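Local atomic coordinates of cytochrome c (Pseudomonas aeruginosa, PDB entry 6RTE), a protein that acts as the dihydro-heme d1 dehydrogenase NirN, which oxidises dihydro-heme d1 in the biosynthesis of heme d1 and also carries a heme c. Residues A[192-197]-A[247-252]; A[276-281]-A[321-326]; A[397-402]-A[438-443]. All coordinates share one frame; numbering follows the deposited sequence.

How the contacts relate
The three contacts follow one another along the chain, each closing before the next opens, and all lie within the eight-bladed propeller that forms the cytochrome d1-type domain. Contacts 1 and 2 join consecutive blades: contact 1 the sheets running from 180 to 217 and from 221 to 259, contact 2 those from 270 to 309 and from 314 to 350. Contact 3 ties the link between two blades to the last strand of the second, 437-441. From centre to centre they are about 22 Å (1 and 2), 31 Å (2 and 3) and 36 Å (1 and 3) apart. Contacts 1 and 3 lie on opposite sides of the chain's centre, so the three sample separate places around the ring.

Contact 1 of 3, residues A[192-197]-A[247-252]; sequences LVYFAS and LDARDL
Y194, on strand 192-197, and A249, in the turn that follows strand 243-248, have their CA atoms 8.7 Å apart, so the backbones do not pair and the space is spanned by the Y194 side chain, which reaches backbone and side-chain atoms of the turn. Its CG stands beside the backbone N and anti to the carbonyl carbon (chi1 -58°), which sends the ring outward until OH donates a hydrogen bond of 2.6 Å to A249 O. The C=O...OH angle of 131° and a tilt of 30° from the carbonyl plane show an off-axis approach to the oxygen. A249 O in turn lies at the edge of the tyrosine ring, close to its plane, and is also 3.4 Å from Y194 CE2. The methyl group of A249 packs at the same end, with CB 4.0 Å from Y194 CZ. Further back along the ring edge, L252 CD2 reaches Y194 CD2 at 4.2 Å.

The two segments belong to successive blades of the beta-propeller: 192-197 is an inner strand of one sheet, and 247-252 leads from the third to the last strand of the next. L204 of strand 201-206, in the blade of 192-197, touches both Y194 and L252, while V234 of strand 233-238, in the blade of 247-252, touches both Y194 and A249, and all four residues that touch across the contact are buried.

The receiving carbonyl is fixed from its own side as well. In an Asx turn, D248 OD1 accepts from R250 N at 2.9 Å through its anti lone pair. Since R250 N and A249 O belong to one peptide group, that group is gripped at both ends, by aspartate and by tyrosine. The turn then closes with L252 N bonded to D248 O at 2.8 Å.

Contact 2 of 3, residues A[276-281]-A[321-326]; sequences APPRHS and PDYRYL
The ring of Y323 is a flat slab lying against a surface made by A276 and the two prolines of the short 3-10 segment 277-279, with both prolines over one face. P277 CD sits 4.0 Å from the ring centroid, 27° off the normal, and P278 CD sits 3.9 Å away, 29° off, so both are CH-pi contacts. They divide that face between them. P277 CD lies toward the hydroxyl end, 3.6 Å from Y323 CZ, whereas P278 brings CD and CG over the other end, each 3.5 Å from Y323 CD1. The two pyrrolidines also meet the tyrosine differently, P278 crossing its side chain at about a right angle and P277 more obliquely. On the remaining flank, A276 CB comes within 3.7 Å of Y323 CD2.

This places a hairpin turn of one propeller blade against the turn leading into strand 325-330 of the following blade. The hairpin joins strands 270-276 and 281-286 and carries a G1 beta bulge, where H280 and S281 both face A276. On the other blade D322 OD1 accepts from R324 N in an Asx turn with Y323 as its middle residue, and F319 adds a second aromatic ring against the tyrosine.

R279 passes beside the backbone of Y323, its CD 3.6 Å from Y323 O. Its chain is bent at chi3 (66°), and NH2 ends 3.9 Å from Y323 O, near enough for one water to link them. That water, in the guanidinium plane, accepts from R279 NH2 at 2.9 Å and donates weakly to Y323 O. The main charge partners of R279 are elsewhere: NE pairs with E294 of its own blade and NH1 with D342 of the next.

Contact 3 of 3, residues A[397-402]-A[438-443]; sequences VTDGPG and AHRLRP
D399 OD1 and R440 NH1 approach to 3.8 Å, a long salt bridge and the one close meeting of the two segments, which bury just 48 Å² between them. The carboxylate oxygen comes to the edge of the guanidinium, near its plane. However, the carboxylate and guanidinium planes are turned 39° apart, so the groups do not form a flat, two-pronged pair.

The contact is made by the ends of the two side chains. CB of D399 leaves the backbone toward 438-443, and CB of R440 likewise heads toward 397-402. The arginine chain is bent at chi3, whose value of 118° falls away from a staggered position. Its stronger polar partner is E426, which takes NE in a salt bridge and probably helps to set the direction of the guanidinium, while D399 meets NH1.

In the next shell, K423 touches both D399 and R442, and L428 touches both T398 and R440, linking the two segments through a third side chain. Segment 397-402 lies in the link from the last strand of one propeller blade, 391-397, to strand 405-406 of the next. R440 belongs to the last strand of that next blade, 437-441, which carries a classic beta bulge where A438 and H439 both face L429.

With both D399 and R440 exposed at the surface and their nearest charged atoms so far apart, the attraction is probably modest and partly screened by solvent, an electrostatic supplement to the E426 pairing.

Contact 1 of 3, residues A[192-197]-A[247-252]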
ATOM      1  N   LEU A 192       7.850 -15.239   5.002  1.00 22.48           N
ATOM      2  CA  LEU A 192       6.583 -14.754   5.533  1.00 22.31           C
ATOM      3  C   LEU A 192       6.154 -13.465   4.833  1.00 24.72           C
ATOM      4  O   LEU A 192       6.987 -12.633   4.454  1.00 25.88           O
ATOM      5  CB  LEU A 192       6.684 -14.516   7.040  1.00 22.62           C
ATOM      6  CG  LEU A 192       7.179 -15.693   7.891  1.00 23.80           C
ATOM      7  CD1 LEU A 192       7.414 -15.228   9.319  1.00 24.45           C
ATOM      8  CD2 LEU A 192       6.207 -16.876   7.858  1.00 25.00           C
ATOM      9  N   VAL A 193       4.845 -13.294   4.679  1.00 25.04           N
ATOM     10  CA  VAL A 193       4.288 -12.102   4.040  1.00 26.66           C
ATOM     11  C   VAL A 193       3.183 -11.545   4.931  1.00 25.17           C
ATOM     12  O   VAL A 193       2.398 -12.298   5.528  1.00 25.17           O
ATOM     13  CB  VAL A 193       3.806 -12.388   2.602  1.00 30.97           C
ATOM     14  CG1 VAL A 193       2.839 -13.525   2.550  1.00 33.92           C
ATOM     15  CG2 VAL A 193       3.198 -11.136   1.964  1.00 31.10           C
ATOM     16  N   TYR A 194       3.161 -10.222   5.048  1.00 23.30           N
ATOM     17  CA  TYR A 194       2.296  -9.490   5.968  1.00 21.83           C
ATOM     18  C   TYR A 194       1.398  -8.566   5.160  1.00 21.68           C
ATOM     19  O   TYR A 194       1.891  -7.771   4.357  1.00 22.87           O
ATOM     20  CB  TYR A 194       3.132  -8.682   6.977  1.00 20.88           C
ATOM     21  CG  TYR A 194       4.082  -9.516   7.804  1.00 20.91           C
ATOM     22  CD1 TYR A 194       5.291  -9.979   7.270  1.00 21.70           C
ATOM     23  CD2 TYR A 194       3.775  -9.859   9.109  1.00 20.55           C
ATOM     24  CE1 TYR A 194       6.159 -10.762   8.027  1.00 21.61           C
ATOM     25  CE2 TYR A 194       4.640 -10.645   9.876  1.00 20.31           C
ATOM     26  CZ  TYR A 194       5.823 -11.094   9.331  1.00 20.55           C
ATOM     27  OH  TYR A 194       6.673 -11.876  10.104  1.00 21.11           O
ATOM     28  N   PHE A 195       0.088  -8.695   5.359  1.00 22.23           N
ATOM     29  CA  PHE A 195      -0.910  -7.900   4.672  1.00 24.03           C
ATOM     30  C   PHE A 195      -1.610  -6.977   5.668  1.00 25.30           C
ATOM     31  O   PHE A 195      -1.867  -7.364   6.811  1.00 24.95           O
ATOM     32  CB  PHE A 195      -1.972  -8.792   4.008  1.00 25.72           C
ATOM     33  CG  PHE A 195      -1.423  -9.775   3.010  1.00 25.25           C
ATOM     34  CD1 PHE A 195      -1.256  -9.412   1.678  1.00 25.93           C
ATOM     35  CD2 PHE A 195      -1.116 -11.075   3.395  1.00 25.41           C
ATOM     36  CE1 PHE A 195      -0.771 -10.335   0.738  1.00 26.72           C
ATOM     37  CE2 PHE A 195      -0.636 -12.005   2.464  1.00 26.35           C
ATOM     38  CZ  PHE A 195      -0.462 -11.632   1.137  1.00 27.00           C
ATOM     39  N   ALA A 196      -1.946  -5.774   5.223  1.00 25.13           N
ATOM     40  CA  ALA A 196      -2.794  -4.871   5.994  1.00 23.89           C
ATOM     41  C   ALA A 196      -4.051  -4.589   5.189  1.00 24.27           C
ATOM     42  O   ALA A 196      -3.994  -4.435   3.961  1.00 23.54           O
ATOM     43  CB  ALA A 196      -2.066  -3.568   6.331  1.00 23.80           C
ATOM     44  N   SER A 197      -5.190  -4.537   5.869  1.00 24.55           N
ATOM     45  CA  SER A 197      -6.447  -4.239   5.198  1.00 23.88           C
ATOM     46  C   SER A 197      -6.948  -2.867   5.626  1.00 21.89           C
ATOM     47  O   SER A 197      -6.569  -2.324   6.671  1.00 20.70           O
ATOM     48  CB  SER A 197      -7.515  -5.315   5.483  1.00 24.59           C
ATOM     49  OG  SER A 197      -8.197  -5.080   6.702  1.00 24.60           O
ATOM     50  N   LEU A 247       3.498  -5.001  16.798  1.00 20.11           N
ATOM     51  CA  LEU A 247       3.161  -6.410  16.913  1.00 19.51           C
ATOM     52  C   LEU A 247       4.441  -7.247  16.836  1.00 19.38           C
ATOM     53  O   LEU A 247       5.430  -6.838  16.221  1.00 18.65           O
ATOM     54  CB  LEU A 247       2.200  -6.846  15.796  1.00 19.22           C
ATOM     55  CG  LEU A 247       0.905  -6.057  15.585  1.00 19.30           C
ATOM     56  CD1 LEU A 247       0.200  -6.489  14.285  1.00 20.28           C
ATOM     57  CD2 LEU A 247      -0.035  -6.236  16.765  1.00 19.74           C
ATOM     58  N   ASP A 248       4.408  -8.413  17.480  1.00 19.96           N
ATOM     59  CA  ASP A 248       5.438  -9.426  17.298  1.00 21.21           C
ATOM     60  C   ASP A 248       5.237 -10.083  15.930  1.00 20.41           C
ATOM     61  O   ASP A 248       4.159 -10.615  15.635  1.00 19.26           O
ATOM     62  CB  ASP A 248       5.366 -10.452  18.428  1.00 22.87           C
ATOM     63  CG  ASP A 248       6.523 -11.457  18.407  1.00 23.84           C
ATOM     64  OD1 ASP A 248       6.872 -11.961  17.315  1.00 23.60           O
ATOM     65  OD2 ASP A 248       7.080 -11.749  19.488  1.00 23.51           O
ATOM     66  N   ALA A 249       6.260 -10.005  15.078  1.00 19.95           N
ATOM     67  CA  ALA A 249       6.147 -10.478  13.701  1.00 19.56           C
ATOM     68  C   ALA A 249       6.030 -11.998  13.562  1.00 20.62           C
ATOM     69  O   ALA A 249       5.777 -12.473  12.454  1.00 21.41           O
ATOM     70  CB  ALA A 249       7.362 -10.010  12.904  1.00 18.61           C
ATOM     71  N   ARG A 250       6.203 -12.762  14.640  1.00 22.12           N
ATOM     72  CA  ARG A 250       6.092 -14.212  14.575  1.00 24.95           C
ATOM     73  C   ARG A 250       4.672 -14.721  14.784  1.00 24.20           C
ATOM     74  O   ARG A 250       4.345 -15.815  14.320  1.00 25.33           O
ATOM     75  CB  ARG A 250       7.015 -14.853  15.617  1.00 29.47           C
ATOM     76  CG  ARG A 250       8.489 -14.542  15.376  1.00 34.36           C
ATOM     77  CD  ARG A 250       9.022 -15.316  14.190  1.00 39.11           C
ATOM     78  NE  ARG A 250       9.353 -16.680  14.566  1.00 42.59           N
ATOM     79  CZ  ARG A 250      10.532 -17.049  15.068  1.00 44.27           C
ATOM     80  NH1 ARG A 250      11.491 -16.156  15.255  1.00 43.30           N
ATOM     81  NH2 ARG A 250      10.747 -18.313  15.389  1.00 46.47           N
ATOM     82  N   ASP A 251       3.820 -13.955  15.492  1.00 20.92           N
ATOM     83  CA  ASP A 251       2.478 -14.438  15.789  1.00 19.47           C
ATOM     84  C   ASP A 251       1.429 -13.323  15.796  1.00 19.31           C
ATOM     85  O   ASP A 251       0.272 -13.608  16.128  1.00 19.47           O
ATOM     86  CB  ASP A 251       2.447 -15.183  17.149  1.00 20.31           C
ATOM     87  CG  ASP A 251       2.952 -14.338  18.321  1.00 21.13           C
ATOM     88  OD1 ASP A 251       3.140 -13.107  18.160  1.00 20.29           O
ATOM     89  OD2 ASP A 251       3.189 -14.930  19.413  1.00 22.72           O
ATOM     90  N   LEU A 252       1.803 -12.103  15.433  1.00 19.65           N
ATOM     91  CA  LEU A 252       0.949 -10.906  15.426  1.00 21.03           C
ATOM     92  C   LEU A 252       0.348 -10.599  16.798  1.00 21.21           C
ATOM     93  O   LEU A 252      -0.703  -9.952  16.888  1.00 20.67           O
ATOM     94  CB  LEU A 252      -0.160 -11.018  14.365  1.00 21.66           C
ATOM     95  CG  LEU A 252       0.358 -11.159  12.930  1.00 21.25           C
ATOM     96  CD1 LEU A 252      -0.829 -11.147  11.937  1.00 22.53           C
ATOM     97  CD2 LEU A 252       1.362 -10.081  12.584  1.00 20.20           C
TER

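Contact 2 of 3, residues A[276-281]-A[321-326]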
ATOM      1  N   ALA A 276      13.776   1.533   7.594  1.00 21.65           N
ATOM      2  CA  ALA A 276      15.058   2.065   7.129  1.00 23.29           C
ATOM      3  C   ALA A 276      16.143   1.082   7.555  1.00 23.45           C
ATOM      4  O   ALA A 276      16.723   1.222   8.644  1.00 23.53           O
ATOM      5  CB  ALA A 276      15.319   3.456   7.692  1.00 24.25           C
ATOM      6  N   PRO A 277      16.464   0.088   6.730  1.00 26.16           N
ATOM      7  CA  PRO A 277      17.254  -1.059   7.213  1.00 26.76           C
ATOM      8  C   PRO A 277      18.628  -0.660   7.721  1.00 27.84           C
ATOM      9  O   PRO A 277      19.041  -1.147   8.784  1.00 27.99           O
ATOM     10  CB  PRO A 277      17.338  -1.976   5.984  1.00 28.68           C
ATOM     11  CG  PRO A 277      16.064  -1.677   5.241  1.00 28.52           C
ATOM     12  CD  PRO A 277      15.868  -0.188   5.408  1.00 27.44           C
ATOM     13  N   PRO A 278      19.370   0.217   7.029  1.00 28.99           N
ATOM     14  CA  PRO A 278      20.707   0.572   7.549  1.00 31.80           C
ATOM     15  C   PRO A 278      20.664   1.281   8.888  1.00 30.75           C
ATOM     16  O   PRO A 278      21.639   1.223   9.644  1.00 31.43           O
ATOM     17  CB  PRO A 278      21.294   1.489   6.463  1.00 34.61           C
ATOM     18  CG  PRO A 278      20.432   1.289   5.269  1.00 33.42           C
ATOM     19  CD  PRO A 278      19.087   0.898   5.750  1.00 29.57           C
ATOM     20  N   ARG A 279      19.566   1.961   9.198  1.00 28.93           N
ATOM     21  CA  ARG A 279      19.389   2.626  10.479  1.00 28.72           C
ATOM     22  C   ARG A 279      18.728   1.726  11.521  1.00 27.22           C
ATOM     23  O   ARG A 279      18.597   2.142  12.676  1.00 27.29           O
ATOM     24  CB  ARG A 279      18.556   3.902  10.285  1.00 29.74           C
ATOM     25  CG  ARG A 279      19.093   4.822   9.176  1.00 31.80           C
ATOM     26  CD  ARG A 279      18.191   6.024   8.971  1.00 33.44           C
ATOM     27  NE  ARG A 279      18.181   6.899  10.140  1.00 35.57           N
ATOM     28  CZ  ARG A 279      19.050   7.882  10.354  1.00 39.51           C
ATOM     29  NH1 ARG A 279      18.956   8.616  11.451  1.00 41.29           N
ATOM     30  NH2 ARG A 279      20.003   8.138   9.471  1.00 41.44           N
ATOM     31  N   HIS A 280      18.331   0.509  11.142  1.00 24.88           N
ATOM     32  CA  HIS A 280      17.592  -0.399  12.018  1.00 24.08           C
ATOM     33  C   HIS A 280      16.485   0.336  12.762  1.00 23.02           C
ATOM     34  O   HIS A 280      16.368   0.269  13.986  1.00 22.65           O
ATOM     35  CB  HIS A 280      18.528  -1.097  12.989  1.00 23.94           C
ATOM     36  CG  HIS A 280      19.662  -1.787  12.312  1.00 25.36           C
ATOM     37  ND1 HIS A 280      19.462  -2.764  11.362  1.00 24.86           N
ATOM     38  CD2 HIS A 280      20.997  -1.602  12.395  1.00 26.23           C
ATOM     39  CE1 HIS A 280      20.638  -3.174  10.908  1.00 26.09           C
ATOM     40  NE2 HIS A 280      21.581  -2.482  11.519  1.00 26.80           N
ATOM     41  N   SER A 281      15.653   1.032  11.990  1.00 25.59           N
ATOM     42  CA  SER A 281      14.623   1.885  12.571  1.00 25.58           C
ATOM     43  C   SER A 281      13.393   1.864  11.686  1.00 25.03           C
ATOM     44  O   SER A 281      13.468   1.575  10.488  1.00 24.85           O
ATOM     45  CB  SER A 281      15.112   3.330  12.721  1.00 26.87           C
ATOM     46  OG  SER A 281      15.150   3.960  11.450  1.00 29.48           O
ATOM     47  N   PRO A 321      19.250   6.277  -1.504  1.00 44.75           N
ATOM     48  CA  PRO A 321      19.745   4.892  -1.434  1.00 45.83           C
ATOM     49  C   PRO A 321      20.457   4.563  -0.129  1.00 45.99           C
ATOM     50  O   PRO A 321      20.330   3.437   0.352  1.00 44.62           O
ATOM     51  CB  PRO A 321      20.686   4.787  -2.646  1.00 49.22           C
ATOM     52  CG  PRO A 321      20.906   6.191  -3.123  1.00 52.80           C
ATOM     53  CD  PRO A 321      19.669   6.951  -2.745  1.00 50.97           C
ATOM     54  N   ASP A 322      21.186   5.511   0.459  1.00 48.39           N
ATOM     55  CA  ASP A 322      21.900   5.275   1.707  1.00 51.17           C
ATOM     56  C   ASP A 322      21.061   5.578   2.947  1.00 48.63           C
ATOM     57  O   ASP A 322      21.581   5.491   4.065  1.00 51.28           O
ATOM     58  CB  ASP A 322      23.180   6.116   1.742  1.00 56.43           C
ATOM     59  CG  ASP A 322      22.900   7.607   1.878  1.00 59.37           C
ATOM     60  OD1 ASP A 322      21.731   8.019   1.711  1.00 59.07           O
ATOM     61  OD2 ASP A 322      23.853   8.368   2.166  1.00 61.88           O
ATOM     62  N   TYR A 323      19.791   5.944   2.770  1.00 44.38           N
ATOM     63  CA  TYR A 323      18.862   6.258   3.855  1.00 40.61           C
ATOM     64  C   TYR A 323      19.335   7.415   4.734  1.00 44.12           C
ATOM     65  O   TYR A 323      18.796   7.623   5.827  1.00 43.58           O
ATOM     66  CB  TYR A 323      18.579   5.018   4.713  1.00 37.48           C
ATOM     67  CG  TYR A 323      17.725   4.007   4.000  1.00 36.14           C
ATOM     68  CD1 TYR A 323      18.298   3.056   3.163  1.00 38.43           C
ATOM     69  CD2 TYR A 323      16.349   4.010   4.134  1.00 35.20           C
ATOM     70  CE1 TYR A 323      17.526   2.132   2.497  1.00 39.54           C
ATOM     71  CE2 TYR A 323      15.562   3.090   3.463  1.00 37.71           C
ATOM     72  CZ  TYR A 323      16.164   2.152   2.645  1.00 41.31           C
ATOM     73  OH  TYR A 323      15.409   1.219   1.972  1.00 46.01           O
ATOM     74  N   ARG A 324      20.310   8.201   4.274  1.00 46.69           N
ATOM     75  CA  ARG A 324      20.686   9.395   5.020  1.00 51.42           C
ATOM     76  C   ARG A 324      19.700  10.534   4.799  1.00 45.99           C
ATOM     77  O   ARG A 324      19.514  11.367   5.693  1.00 48.09           O
ATOM     78  CB  ARG A 324      22.097   9.856   4.636  1.00 60.37           C
ATOM     79  CG  ARG A 324      23.191   9.229   5.491  1.00 66.35           C
ATOM     80  CD  ARG A 324      24.558   9.878   5.254  1.00 73.38           C
ATOM     81  NE  ARG A 324      24.590  11.289   5.654  1.00 77.80           N
ATOM     82  CZ  ARG A 324      24.735  12.319   4.822  1.00 81.10           C
ATOM     83  NH1 ARG A 324      24.879  12.129   3.514  1.00 82.89           N
ATOM     84  NH2 ARG A 324      24.750  13.556   5.305  1.00 82.34           N
ATOM     85  N   TYR A 325      19.054  10.581   3.644  1.00 41.99           N
ATOM     86  CA  TYR A 325      18.134  11.656   3.325  1.00 41.64           C
ATOM     87  C   TYR A 325      16.734  11.113   3.095  1.00 40.84           C
ATOM     88  O   TYR A 325      16.542  10.002   2.591  1.00 37.55           O
ATOM     89  CB  TYR A 325      18.593  12.442   2.094  1.00 44.86           C
ATOM     90  CG  TYR A 325      19.932  13.088   2.309  1.00 48.64           C
ATOM     91  CD1 TYR A 325      20.043  14.277   3.018  1.00 50.90           C
ATOM     92  CD2 TYR A 325      21.093  12.499   1.825  1.00 50.57           C
ATOM     93  CE1 TYR A 325      21.268  14.863   3.229  1.00 55.00           C
ATOM     94  CE2 TYR A 325      22.321  13.080   2.030  1.00 54.32           C
ATOM     95  CZ  TYR A 325      22.408  14.260   2.733  1.00 56.82           C
ATOM     96  OH  TYR A 325      23.638  14.839   2.939  1.00 60.74           O
ATOM     97  N   LEU A 326      15.766  11.929   3.481  1.00 42.71           N
ATOM     98  CA  LEU A 326      14.351  11.648   3.312  1.00 44.83           C
ATOM     99  C   LEU A 326      13.775  12.712   2.398  1.00 48.43           C
ATOM    100  O   LEU A 326      13.978  13.908   2.629  1.00 52.43           O
ATOM    101  CB  LEU A 326      13.669  11.625   4.680  1.00 45.81           C
ATOM    102  CG  LEU A 326      12.158  11.527   4.816  1.00 47.05           C
ATOM    103  CD1 LEU A 326      11.849  11.001   6.210  1.00 45.16           C
ATOM    104  CD2 LEU A 326      11.504  12.880   4.600  1.00 51.69           C
TER
HETATM  105  O   HOH W   1      21.392   6.779   7.343  1.00 43.02           O

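Contact 3 of 3, residues A[397-402]-A[438-443]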
ATOM      1  N   VAL A 397       7.843  14.913 -20.339  1.00 77.33           N
ATOM      2  CA  VAL A 397       6.405  15.119 -20.465  1.00 80.88           C
ATOM      3  C   VAL A 397       5.754  13.820 -20.925  1.00 75.52           C
ATOM      4  O   VAL A 397       6.293  13.101 -21.776  1.00 77.51           O
ATOM      5  CB  VAL A 397       6.108  16.286 -21.427  1.00 86.53           C
ATOM      6  CG1 VAL A 397       6.748  16.049 -22.791  1.00 89.56           C
ATOM      7  CG2 VAL A 397       4.603  16.503 -21.558  1.00 87.62           C
ATOM      8  N   THR A 398       4.597  13.502 -20.342  1.00 71.77           N
ATOM      9  CA  THR A 398       3.849  12.299 -20.679  1.00 68.20           C
ATOM     10  C   THR A 398       2.399  12.677 -20.965  1.00 75.93           C
ATOM     11  O   THR A 398       2.011  13.848 -20.903  1.00 75.03           O
ATOM     12  CB  THR A 398       3.909  11.255 -19.551  1.00 62.94           C
ATOM     13  OG1 THR A 398       3.125  11.706 -18.436  1.00 61.88           O
ATOM     14  CG2 THR A 398       5.349  11.021 -19.105  1.00 59.96           C
ATOM     15  N   ASP A 399       1.587  11.662 -21.272  1.00 80.63           N
ATOM     16  CA  ASP A 399       0.199  11.911 -21.638  1.00 88.73           C
ATOM     17  C   ASP A 399      -0.618  12.395 -20.445  1.00 87.28           C
ATOM     18  O   ASP A 399      -1.450  13.299 -20.584  1.00 90.93           O
ATOM     19  CB  ASP A 399      -0.418  10.647 -22.234  1.00 90.78           C
ATOM     20  CG  ASP A 399       0.074  10.367 -23.646  1.00 94.93           C
ATOM     21  OD1 ASP A 399       1.063  11.001 -24.073  1.00 96.93           O
ATOM     22  OD2 ASP A 399      -0.536   9.520 -24.331  1.00 96.14           O
ATOM     23  N   GLY A 400      -0.401  11.811 -19.269  1.00 83.93           N
ATOM     24  CA  GLY A 400      -1.151  12.187 -18.096  1.00 81.47           C
ATOM     25  C   GLY A 400      -0.468  11.790 -16.806  1.00 78.09           C
ATOM     26  O   GLY A 400       0.568  11.118 -16.800  1.00 76.93           O
ATOM     27  N   PRO A 401      -1.045  12.203 -15.679  1.00 76.86           N
ATOM     28  CA  PRO A 401      -0.449  11.857 -14.385  1.00 73.67           C
ATOM     29  C   PRO A 401      -0.414  10.352 -14.182  1.00 70.27           C
ATOM     30  O   PRO A 401      -1.361   9.641 -14.527  1.00 67.79           O
ATOM     31  CB  PRO A 401      -1.374  12.542 -13.373  1.00 74.78           C
ATOM     32  CG  PRO A 401      -2.677  12.695 -14.095  1.00 76.60           C
ATOM     33  CD  PRO A 401      -2.315  12.933 -15.529  1.00 78.01           C
ATOM     34  N   GLY A 402       0.702   9.873 -13.624  1.00 69.04           N
ATOM     35  CA  GLY A 402       0.887   8.476 -13.315  1.00 66.54           C
ATOM     36  C   GLY A 402       1.016   8.249 -11.817  1.00 61.14           C
ATOM     37  O   GLY A 402       0.961   9.183 -11.012  1.00 62.34           O
ATOM     38  N   ALA A 438      11.406   5.526 -24.609  1.00 71.23           N
ATOM     39  CA  ALA A 438      11.970   4.731 -25.691  1.00 71.83           C
ATOM     40  C   ALA A 438      10.982   3.704 -26.234  1.00 74.46           C
ATOM     41  O   ALA A 438      11.056   3.348 -27.417  1.00 76.97           O
ATOM     42  CB  ALA A 438      13.242   4.025 -25.216  1.00 71.04           C
ATOM     43  N   HIS A 439      10.063   3.216 -25.402  1.00 73.21           N
ATOM     44  CA  HIS A 439       9.109   2.200 -25.825  1.00 74.96           C
ATOM     45  C   HIS A 439       7.799   2.403 -25.077  1.00 72.84           C
ATOM     46  O   HIS A 439       7.746   3.079 -24.045  1.00 70.95           O
ATOM     47  CB  HIS A 439       9.640   0.780 -25.574  1.00 75.37           C
ATOM     48  CG  HIS A 439      10.871   0.445 -26.359  1.00 79.33           C
ATOM     49  ND1 HIS A 439      12.142   0.732 -25.909  1.00 79.78           N
ATOM     50  CD2 HIS A 439      11.025  -0.156 -27.563  1.00 82.14           C
ATOM     51  CE1 HIS A 439      13.026   0.325 -26.804  1.00 81.80           C
ATOM     52  NE2 HIS A 439      12.374  -0.218 -27.816  1.00 82.92           N
ATOM     53  N   ARG A 440       6.734   1.805 -25.612  1.00 73.16           N
ATOM     54  CA  ARG A 440       5.417   1.856 -24.992  1.00 71.46           C
ATOM     55  C   ARG A 440       4.773   0.479 -25.064  1.00 68.37           C
ATOM     56  O   ARG A 440       4.957  -0.248 -26.042  1.00 71.58           O
ATOM     57  CB  ARG A 440       4.524   2.896 -25.670  1.00 74.16           C
ATOM     58  CG  ARG A 440       5.130   4.295 -25.737  1.00 76.84           C
ATOM     59  CD  ARG A 440       4.314   5.215 -26.648  1.00 81.43           C
ATOM     60  NE  ARG A 440       3.757   6.356 -25.923  1.00 83.32           N
ATOM     61  CZ  ARG A 440       4.234   7.599 -25.974  1.00 86.41           C
ATOM     62  NH1 ARG A 440       3.647   8.556 -25.265  1.00 88.11           N
ATOM     63  NH2 ARG A 440       5.286   7.896 -26.729  1.00 87.37           N
ATOM     64  N   LEU A 441       4.022   0.124 -24.021  1.00 63.29           N
ATOM     65  CA  LEU A 441       3.350  -1.168 -23.927  1.00 60.26           C
ATOM     66  C   LEU A 441       1.875  -0.940 -23.630  1.00 61.72           C
ATOM     67  O   LEU A 441       1.536  -0.207 -22.697  1.00 62.04           O
ATOM     68  CB  LEU A 441       3.984  -2.047 -22.838  1.00 56.74           C
ATOM     69  CG  LEU A 441       5.408  -2.573 -23.064  1.00 55.71           C
ATOM     70  CD1 LEU A 441       5.839  -3.428 -21.888  1.00 53.75           C
ATOM     71  CD2 LEU A 441       5.510  -3.365 -24.352  1.00 56.96           C
ATOM     72  N   ARG A 442       0.999  -1.569 -24.415  1.00 63.01           N
ATOM     73  CA  ARG A 442      -0.447  -1.361 -24.322  1.00 63.20           C
ATOM     74  C   ARG A 442      -1.135  -2.716 -24.229  1.00 60.56           C
ATOM     75  O   ARG A 442      -1.732  -3.193 -25.205  1.00 61.92           O
ATOM     76  CB  ARG A 442      -0.961  -0.562 -25.520  1.00 66.65           C
ATOM     77  CG  ARG A 442      -2.361   0.004 -25.347  1.00 68.82           C
ATOM     78  CD  ARG A 442      -2.734   0.905 -26.520  1.00 73.97           C
ATOM     79  NE  ARG A 442      -4.091   1.432 -26.408  1.00 77.88           N
ATOM     80  CZ  ARG A 442      -4.719   2.095 -27.377  1.00 83.89           C
ATOM     81  NH1 ARG A 442      -4.115   2.313 -28.537  1.00 86.76           N
ATOM     82  NH2 ARG A 442      -5.957   2.538 -27.190  1.00 86.00           N
ATOM     83  N   PRO A 443      -1.098  -3.354 -23.054  1.00 57.45           N
ATOM     84  CA  PRO A 443      -1.572  -4.747 -22.971  1.00 56.90           C
ATOM     85  C   PRO A 443      -3.041  -4.920 -23.321  1.00 61.43           C
ATOM     86  O   PRO A 443      -3.400  -5.882 -24.009  1.00 63.17           O
ATOM     87  CB  PRO A 443      -1.281  -5.127 -21.509  1.00 52.58           C
ATOM     88  CG  PRO A 443      -1.239  -3.835 -20.779  1.00 51.38           C
ATOM     89  CD  PRO A 443      -0.663  -2.837 -21.745  1.00 53.74           C
TER